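Local structure of tight junction protein ZO-3 (Homo sapiens, 3KFV) at residues Y6-F11 with G26-V31; P147-G152 with P220-F225. The protein links tight junction membrane proteins, such as claudins and occludin, to the actin cytoskeleton as a scaffold, here seen through its SH3 and guanylate kinase-like domains. One frame throughout, in Å; residues are numbered along the deposited sequence.

How the contacts relate
The two contacts illustrate how a MAGUK scaffold joins two folds in one SH3–guanylate kinase module. Contact 1 is an antiparallel strand pair in the SH3 domain; contact 2 is a parallel pair in the central sheet of the guanylate kinase-like domain. Their centres lie 24 Å apart and their nearest atoms about 10 Å, so they do not touch, and contact 1 closes along the chain before contact 2 opens. Helix 207-215 bridges the gap: its I210 packs on V149 and L151 of contact 2, while Y215 at its end bonds R8 and H10 of contact 1. No ligand is bound, in keeping with the apo form.

Contact 1 of 2, residues Y6-F11 with G26-V31; sequences YIRTHF and GDVFHV
Y6 and H30 meet ring to ring at a non-hydrogen-bonded pair of two antiparallel strands. Their centroids are 4.6 Å apart and the planes, tilted by 30°, are slid so far that the rings barely overlap. Y6 CE1 reaches H30 CG at 3.4 Å, while the hydroxyl lies over the rim of one imidazole face. H30 CG is anti to the backbone N (chi1 -179°), which lays the imidazole alongside Y6 CE1, and ND1 bonds E60. One residue on, I7 and F29 exchange backbone bonds, F29 N to I7 O at 2.7 Å; on the face away from Y6 and H30, I7 CG2 rests on F29 CB. T9 N to D27 O and G26 N to T9 O (2.8 Å) complete the ladder. T9 CG2 meets the F29 ring obliquely. Back on the Y6 face, R8 CG lies 3.7 Å from V28 CG2. E135 OE2 holds the guanidinium through a salt bridge to R8 NE, shared with H10 NE2, and Y131 adds a cation-pi contact. Backbone bonds and apolar side chains join strands 5-9 and 28-33, while the R8–E135 pair ties strand 5-9 to strand 134-141, consistent with the extended SH3 sheet of MAGUK proteins.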
ATOM      1  N   TYR A   6      19.896  -4.496   0.831  1.00 40.93           N
ATOM      2  CA  TYR A   6      18.508  -4.568   1.261  1.00 37.08           C
ATOM      3  C   TYR A   6      17.898  -5.859   0.756  1.00 35.52           C
ATOM      4  O   TYR A   6      18.195  -6.316  -0.346  1.00 35.51           O
ATOM      5  CB  TYR A   6      17.709  -3.368   0.750  1.00 36.72           C
ATOM      6  CG  TYR A   6      18.192  -2.037   1.285  1.00 40.06           C
ATOM      7  CD1 TYR A   6      17.848  -1.607   2.563  1.00 39.23           C
ATOM      8  CD2 TYR A   6      18.990  -1.211   0.509  1.00 43.54           C
ATOM      9  CE1 TYR A   6      18.290  -0.390   3.053  1.00 40.49           C
ATOM     10  CE2 TYR A   6      19.439   0.012   0.986  1.00 47.67           C
ATOM     11  CZ  TYR A   6      19.089   0.419   2.256  1.00 50.55           C
ATOM     12  OH  TYR A   6      19.545   1.641   2.718  1.00 51.67           O
ATOM     13  N   ILE A   7      17.045  -6.455   1.574  1.00 40.03           N
ATOM     14  CA  ILE A   7      16.466  -7.742   1.233  1.00 37.64           C
ATOM     15  C   ILE A   7      14.950  -7.713   1.420  1.00 37.16           C
ATOM     16  O   ILE A   7      14.435  -7.086   2.351  1.00 34.98           O
ATOM     17  CB  ILE A   7      17.097  -8.870   2.084  1.00 33.86           C
ATOM     18  CG1 ILE A   7      17.371 -10.101   1.224  1.00 36.75           C
ATOM     19  CG2 ILE A   7      16.226  -9.207   3.275  1.00 35.52           C
ATOM     20  CD1 ILE A   7      18.505  -9.917   0.251  1.00 33.54           C
ATOM     21  N   ARG A   8      14.238  -8.372   0.513  1.00 34.66           N
ATOM     22  CA  ARG A   8      12.803  -8.550   0.676  1.00 35.34           C
ATOM     23  C   ARG A   8      12.500 -10.031   0.940  1.00 36.59           C
ATOM     24  O   ARG A   8      13.031 -10.914   0.267  1.00 37.97           O
ATOM     25  CB  ARG A   8      12.053  -8.032  -0.547  1.00 29.14           C
ATOM     26  CG  ARG A   8      10.668  -7.519  -0.227  1.00 31.92           C
ATOM     27  CD  ARG A   8      10.085  -6.712  -1.379  1.00 34.56           C
ATOM     28  NE  ARG A   8       9.710  -7.526  -2.536  1.00 33.40           N
ATOM     29  CZ  ARG A   8       8.463  -7.670  -2.972  1.00 33.54           C
ATOM     30  NH1 ARG A   8       7.469  -7.056  -2.348  1.00 34.85           N
ATOM     31  NH2 ARG A   8       8.207  -8.420  -4.033  1.00 36.19           N
ATOM     32  N   THR A   9      11.659 -10.299   1.934  1.00 33.79           N
ATOM     33  CA  THR A   9      11.404 -11.665   2.374  1.00 34.18           C
ATOM     34  C   THR A   9      10.147 -12.250   1.722  1.00 36.32           C
ATOM     35  O   THR A   9       9.108 -11.597   1.667  1.00 37.72           O
ATOM     36  CB  THR A   9      11.281 -11.729   3.913  1.00 34.64           C
ATOM     37  OG1 THR A   9      10.169 -10.937   4.339  1.00 35.70           O
ATOM     38  CG2 THR A   9      12.539 -11.191   4.578  1.00 33.04           C
ATOM     39  N   HIS A  10      10.243 -13.481   1.231  1.00 36.20           N
ATOM     40  CA  HIS A  10       9.125 -14.118   0.540  1.00 35.43           C
ATOM     41  C   HIS A  10       8.661 -15.414   1.207  1.00 39.93           C
ATOM     42  O   HIS A  10       8.148 -16.328   0.556  1.00 37.43           O
ATOM     43  CB  HIS A  10       9.470 -14.343  -0.932  1.00 33.89           C
ATOM     44  CG  HIS A  10       9.636 -13.070  -1.698  1.00 38.36           C
ATOM     45  ND1 HIS A  10       8.568 -12.372  -2.222  1.00 36.15           N
ATOM     46  CD2 HIS A  10      10.743 -12.351  -2.003  1.00 36.50           C
ATOM     47  CE1 HIS A  10       9.011 -11.285  -2.827  1.00 37.06           C
ATOM     48  NE2 HIS A  10      10.326 -11.250  -2.710  1.00 36.96           N
ATOM     49  N   PHE A  11       8.847 -15.480   2.518  1.00 38.83           N
ATOM     50  CA  PHE A  11       8.265 -16.545   3.310  1.00 42.06           C
ATOM     51  C   PHE A  11       8.026 -16.022   4.723  1.00 45.64           C
ATOM     52  O   PHE A  11       8.545 -14.966   5.096  1.00 42.66           O
ATOM     53  CB  PHE A  11       9.163 -17.788   3.309  1.00 43.91           C
ATOM     54  CG  PHE A  11      10.542 -17.548   3.856  1.00 43.77           C
ATOM     55  CD1 PHE A  11      10.857 -17.902   5.164  1.00 43.25           C
ATOM     56  CD2 PHE A  11      11.525 -16.975   3.067  1.00 39.47           C
ATOM     57  CE1 PHE A  11      12.125 -17.678   5.676  1.00 41.41           C
ATOM     58  CE2 PHE A  11      12.795 -16.753   3.570  1.00 40.85           C
ATOM     59  CZ  PHE A  11      13.097 -17.105   4.877  1.00 40.29           C
ATOM     60  N   GLY A  26       6.988  -9.822   1.932  1.00 35.50           N
ATOM     61  CA  GLY A  26       6.958  -8.423   1.552  1.00 34.89           C
ATOM     62  C   GLY A  26       7.768  -7.503   2.445  1.00 35.47           C
ATOM     63  O   GLY A  26       8.095  -6.386   2.051  1.00 35.77           O
ATOM     64  N   ASP A  27       8.087  -7.957   3.651  1.00 36.39           N
ATOM     65  CA  ASP A  27       8.908  -7.161   4.555  1.00 33.49           C
ATOM     66  C   ASP A  27      10.285  -6.925   3.955  1.00 33.54           C
ATOM     67  O   ASP A  27      10.777  -7.731   3.172  1.00 33.54           O
ATOM     68  CB  ASP A  27       9.022  -7.836   5.921  1.00 40.99           C
ATOM     69  CG  ASP A  27       7.783  -7.624   6.782  1.00 47.82           C
ATOM     70  OD1 ASP A  27       7.230  -6.503   6.764  1.00 46.31           O
ATOM     71  OD2 ASP A  27       7.365  -8.575   7.480  1.00 50.06           O
ATOM     72  N   VAL A  28      10.898  -5.803   4.315  1.00 37.35           N
ATOM     73  CA  VAL A  28      12.199  -5.437   3.771  1.00 34.94           C
ATOM     74  C   VAL A  28      13.198  -5.216   4.894  1.00 38.30           C
ATOM     75  O   VAL A  28      12.875  -4.628   5.924  1.00 42.34           O
ATOM     76  CB  VAL A  28      12.119  -4.167   2.886  1.00 33.06           C
ATOM     77  CG1 VAL A  28      13.502  -3.749   2.433  1.00 33.66           C
ATOM     78  CG2 VAL A  28      11.222  -4.406   1.677  1.00 30.72           C
ATOM     79  N   PHE A  29      14.418  -5.695   4.695  1.00 40.22           N
ATOM     80  CA  PHE A  29      15.444  -5.550   5.714  1.00 44.89           C
ATOM     81  C   PHE A  29      16.712  -4.918   5.176  1.00 42.40           C
ATOM     82  O   PHE A  29      17.246  -5.330   4.146  1.00 41.26           O
ATOM     83  CB  PHE A  29      15.767  -6.905   6.351  1.00 44.86           C
ATOM     84  CG  PHE A  29      14.661  -7.443   7.198  1.00 47.62           C
ATOM     85  CD1 PHE A  29      14.707  -7.324   8.576  1.00 52.24           C
ATOM     86  CD2 PHE A  29      13.559  -8.051   6.617  1.00 45.91           C
ATOM     87  CE1 PHE A  29      13.679  -7.813   9.360  1.00 54.67           C
ATOM     88  CE2 PHE A  29      12.529  -8.540   7.393  1.00 46.12           C
ATOM     89  CZ  PHE A  29      12.589  -8.422   8.766  1.00 51.75           C
ATOM     90  N   HIS A  30      17.190  -3.907   5.883  1.00 43.94           N
ATOM     91  CA  HIS A  30      18.514  -3.392   5.628  1.00 44.57           C
ATOM     92  C   HIS A  30      19.496  -4.285   6.365  1.00 47.06           C
ATOM     93  O   HIS A  30      19.698  -4.133   7.569  1.00 48.00           O
ATOM     94  CB  HIS A  30      18.628  -1.952   6.113  1.00 44.33           C
ATOM     95  CG  HIS A  30      19.970  -1.341   5.864  1.00 46.87           C
ATOM     96  ND1 HIS A  30      20.514  -0.381   6.688  1.00 49.76           N
ATOM     97  CD2 HIS A  30      20.884  -1.566   4.891  1.00 49.35           C
ATOM     98  CE1 HIS A  30      21.702  -0.030   6.227  1.00 51.15           C
ATOM     99  NE2 HIS A  30      21.949  -0.735   5.138  1.00 48.79           N
ATOM    100  N   VAL A  31      20.072  -5.245   5.644  1.00 46.49           N
ATOM    101  CA  VAL A  31      21.053  -6.162   6.218  1.00 45.67           C
ATOM    102  C   VAL A  31      22.378  -5.440   6.430  1.00 46.88           C
ATOM    103  O   VAL A  31      23.099  -5.155   5.469  1.00 46.05           O
ATOM    104  CB  VAL A  31      21.282  -7.378   5.309  1.00 41.53           C
ATOM    105  CG1 VAL A  31      22.313  -8.309   5.915  1.00 40.37           C
ATOM    106  CG2 VAL A  31      19.980  -8.103   5.085  1.00 42.57           C
TER

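Contact 2 of 2, residues P147-G152 with P220-F225; sequences PVVILG and PIVVFF
I221 O receives the N-H of V149, with V149 N 2.7 Å from I221 O. The CA-H of V148 points at the same oxygen, V148 CA lying 3.4 Å from I221 O, so that one carbonyl faces two donors from the neighbouring strand. This is the alternating pattern of a parallel pair. I221 N bonds P147 O, V223 N lies nearly on the line of the V149 carbonyl (C=O...N 179°), L151 N bonds V223 O at 2.8 Å, and F225 N completes the series at L151 O.

Side chains sort onto two faces. On one, V149 CG2 lies beside P220 CB at 3.7 Å, the two side chains pointing the same way, and V149 CB meets V222 CG2. L151, with CG anti to its carbonyl carbon (chi1 -57°), brings CD1 across to V222 CG1 at 3.6 Å and leaves CB at the edge of the F224 ring, 3.9 Å from F224 CD1. I210 of helix 207-215 covers V149 and L151, and F224 stacks on F266. On the other face I150 CG2 approaches the edge of the F225 ring in its plane, while V223 CG1 sits over one face, 3.7 Å above the ring plane and offset toward the rim. W279 meets F225 edge-to-face, and helix 278-290 packs over V148, I150 and I221. Strands 200-203 and 268-272 flank the pair. At G152 a positive phi (115°), readily adopted by glycine, turns the chain out of the strand toward helix 155-165.

Five parallel strands in the order 2-3-1-4-5, wrapped by helices, mark the P-loop kinase fold of guanylate kinases; 148-151 is the middle strand and 221-227 its neighbour. G152 opens the connection corresponding to the P-loop of active guanylate kinases, whose glycine-rich signature is not kept here.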
ATOM      1  N   PRO A 147      -0.287   3.573  -8.968  1.00 34.14           N
ATOM      2  CA  PRO A 147      -1.729   3.565  -8.694  1.00 31.82           C
ATOM      3  C   PRO A 147      -2.016   4.360  -7.429  1.00 30.73           C
ATOM      4  O   PRO A 147      -1.160   4.443  -6.552  1.00 32.78           O
ATOM      5  CB  PRO A 147      -2.039   2.080  -8.483  1.00 28.13           C
ATOM      6  CG  PRO A 147      -0.956   1.360  -9.216  1.00 30.23           C
ATOM      7  CD  PRO A 147       0.270   2.212  -9.060  1.00 30.09           C
ATOM      8  N   VAL A 148      -3.198   4.951  -7.337  1.00 29.85           N
ATOM      9  CA  VAL A 148      -3.540   5.746  -6.167  1.00 30.40           C
ATOM     10  C   VAL A 148      -4.788   5.185  -5.512  1.00 29.02           C
ATOM     11  O   VAL A 148      -5.842   5.093  -6.140  1.00 32.66           O
ATOM     12  CB  VAL A 148      -3.764   7.244  -6.528  1.00 33.57           C
ATOM     13  CG1 VAL A 148      -4.152   8.040  -5.289  1.00 31.64           C
ATOM     14  CG2 VAL A 148      -2.521   7.841  -7.176  1.00 24.89           C
ATOM     15  N   VAL A 149      -4.667   4.801  -4.251  1.00 29.20           N
ATOM     16  CA  VAL A 149      -5.800   4.255  -3.515  1.00 32.75           C
ATOM     17  C   VAL A 149      -6.394   5.308  -2.580  1.00 33.29           C
ATOM     18  O   VAL A 149      -5.708   5.818  -1.695  1.00 33.35           O
ATOM     19  CB  VAL A 149      -5.390   3.007  -2.702  1.00 31.55           C
ATOM     20  CG1 VAL A 149      -6.523   2.574  -1.795  1.00 33.20           C
ATOM     21  CG2 VAL A 149      -4.989   1.872  -3.633  1.00 29.04           C
ATOM     22  N   ILE A 150      -7.662   5.648  -2.786  1.00 30.72           N
ATOM     23  CA  ILE A 150      -8.318   6.615  -1.919  1.00 31.80           C
ATOM     24  C   ILE A 150      -9.220   5.884  -0.941  1.00 35.90           C
ATOM     25  O   ILE A 150     -10.184   5.233  -1.345  1.00 38.36           O
ATOM     26  CB  ILE A 150      -9.159   7.633  -2.714  1.00 41.15           C
ATOM     27  CG1 ILE A 150      -8.360   8.204  -3.898  1.00 36.12           C
ATOM     28  CG2 ILE A 150      -9.677   8.745  -1.791  1.00 34.64           C
ATOM     29  CD1 ILE A 150      -7.414   9.309  -3.535  1.00 32.82           C
ATOM     30  N   LEU A 151      -8.888   5.983   0.344  1.00 35.36           N
ATOM     31  CA  LEU A 151      -9.666   5.358   1.407  1.00 32.98           C
ATOM     32  C   LEU A 151     -10.321   6.439   2.241  1.00 35.10           C
ATOM     33  O   LEU A 151      -9.799   7.547   2.345  1.00 39.36           O
ATOM     34  CB  LEU A 151      -8.771   4.504   2.297  1.00 31.50           C
ATOM     35  CG  LEU A 151      -7.971   3.413   1.597  1.00 32.25           C
ATOM     36  CD1 LEU A 151      -7.079   2.697   2.597  1.00 35.75           C
ATOM     37  CD2 LEU A 151      -8.902   2.433   0.900  1.00 33.57           C
ATOM     38  N   GLY A 152     -11.460   6.121   2.843  1.00 35.57           N
ATOM     39  CA  GLY A 152     -12.221   7.122   3.565  1.00 37.62           C
ATOM     40  C   GLY A 152     -13.562   7.381   2.910  1.00 38.37           C
ATOM     41  O   GLY A 152     -13.885   6.789   1.881  1.00 41.31           O
ATOM     42  N   PRO A 220       0.929   1.336  -4.387  1.00 35.88           N
ATOM     43  CA  PRO A 220      -0.015   2.436  -4.582  1.00 30.49           C
ATOM     44  C   PRO A 220       0.347   3.578  -3.655  1.00 32.47           C
ATOM     45  O   PRO A 220       1.034   3.358  -2.656  1.00 33.24           O
ATOM     46  CB  PRO A 220      -1.357   1.844  -4.134  1.00 31.47           C
ATOM     47  CG  PRO A 220      -1.141   0.378  -3.989  1.00 33.62           C
ATOM     48  CD  PRO A 220       0.309   0.172  -3.734  1.00 32.83           C
ATOM     49  N   ILE A 221      -0.093   4.784  -3.987  1.00 31.81           N
ATOM     50  CA  ILE A 221      -0.119   5.855  -3.010  1.00 31.68           C
ATOM     51  C   ILE A 221      -1.451   5.703  -2.284  1.00 30.56           C
ATOM     52  O   ILE A 221      -2.508   5.728  -2.910  1.00 32.88           O
ATOM     53  CB  ILE A 221      -0.012   7.237  -3.680  1.00 30.84           C
ATOM     54  CG1 ILE A 221       1.324   7.367  -4.413  1.00 28.99           C
ATOM     55  CG2 ILE A 221      -0.180   8.347  -2.654  1.00 28.61           C
ATOM     56  CD1 ILE A 221       1.420   8.583  -5.311  1.00 27.84           C
ATOM     57  N   VAL A 222      -1.407   5.501  -0.973  1.00 32.56           N
ATOM     58  CA  VAL A 222      -2.637   5.266  -0.215  1.00 34.42           C
ATOM     59  C   VAL A 222      -3.001   6.445   0.673  1.00 31.98           C
ATOM     60  O   VAL A 222      -2.263   6.789   1.591  1.00 34.56           O
ATOM     61  CB  VAL A 222      -2.545   4.005   0.652  1.00 29.52           C
ATOM     62  CG1 VAL A 222      -3.850   3.794   1.381  1.00 30.10           C
ATOM     63  CG2 VAL A 222      -2.222   2.808  -0.209  1.00 27.87           C
ATOM     64  N   VAL A 223      -4.149   7.055   0.397  1.00 30.21           N
ATOM     65  CA  VAL A 223      -4.564   8.254   1.111  1.00 33.86           C
ATOM     66  C   VAL A 223      -5.870   8.043   1.858  1.00 33.16           C
ATOM     67  O   VAL A 223      -6.879   7.681   1.260  1.00 35.21           O
ATOM     68  CB  VAL A 223      -4.716   9.446   0.149  1.00 37.21           C
ATOM     69  CG1 VAL A 223      -5.344  10.636   0.869  1.00 35.11           C
ATOM     70  CG2 VAL A 223      -3.361   9.814  -0.448  1.00 33.57           C
ATOM     71  N   PHE A 224      -5.846   8.277   3.166  1.00 36.42           N
ATOM     72  CA  PHE A 224      -7.024   8.082   4.005  1.00 36.99           C
ATOM     73  C   PHE A 224      -7.555   9.422   4.510  1.00 38.60           C
ATOM     74  O   PHE A 224      -6.798  10.252   5.013  1.00 37.61           O
ATOM     75  CB  PHE A 224      -6.701   7.151   5.177  1.00 33.06           C
ATOM     76  CG  PHE A 224      -7.838   6.978   6.146  1.00 40.15           C
ATOM     77  CD1 PHE A 224      -8.832   6.039   5.914  1.00 40.46           C
ATOM     78  CD2 PHE A 224      -7.917   7.752   7.291  1.00 41.36           C
ATOM     79  CE1 PHE A 224      -9.878   5.881   6.800  1.00 35.91           C
ATOM     80  CE2 PHE A 224      -8.966   7.597   8.179  1.00 40.22           C
ATOM     81  CZ  PHE A 224      -9.946   6.660   7.930  1.00 35.32           C
ATOM     82  N   PHE A 225      -8.861   9.624   4.365  1.00 39.44           N
ATOM     83  CA  PHE A 225      -9.500  10.873   4.767  1.00 40.44           C
ATOM     84  C   PHE A 225     -10.244  10.725   6.088  1.00 41.99           C
ATOM     85  O   PHE A 225     -11.125   9.874   6.219  1.00 39.48           O
ATOM     86  CB  PHE A 225     -10.470  11.335   3.683  1.00 41.40           C
ATOM     87  CG  PHE A 225      -9.797  11.787   2.427  1.00 39.69           C
ATOM     88  CD1 PHE A 225      -9.263  13.066   2.334  1.00 40.03           C
ATOM     89  CD2 PHE A 225      -9.696  10.942   1.341  1.00 38.43           C
ATOM     90  CE1 PHE A 225      -8.639  13.495   1.181  1.00 37.13           C
ATOM     91  CE2 PHE A 225      -9.072  11.367   0.177  1.00 42.88           C
ATOM     92  CZ  PHE A 225      -8.543  12.647   0.099  1.00 39.06           C
TER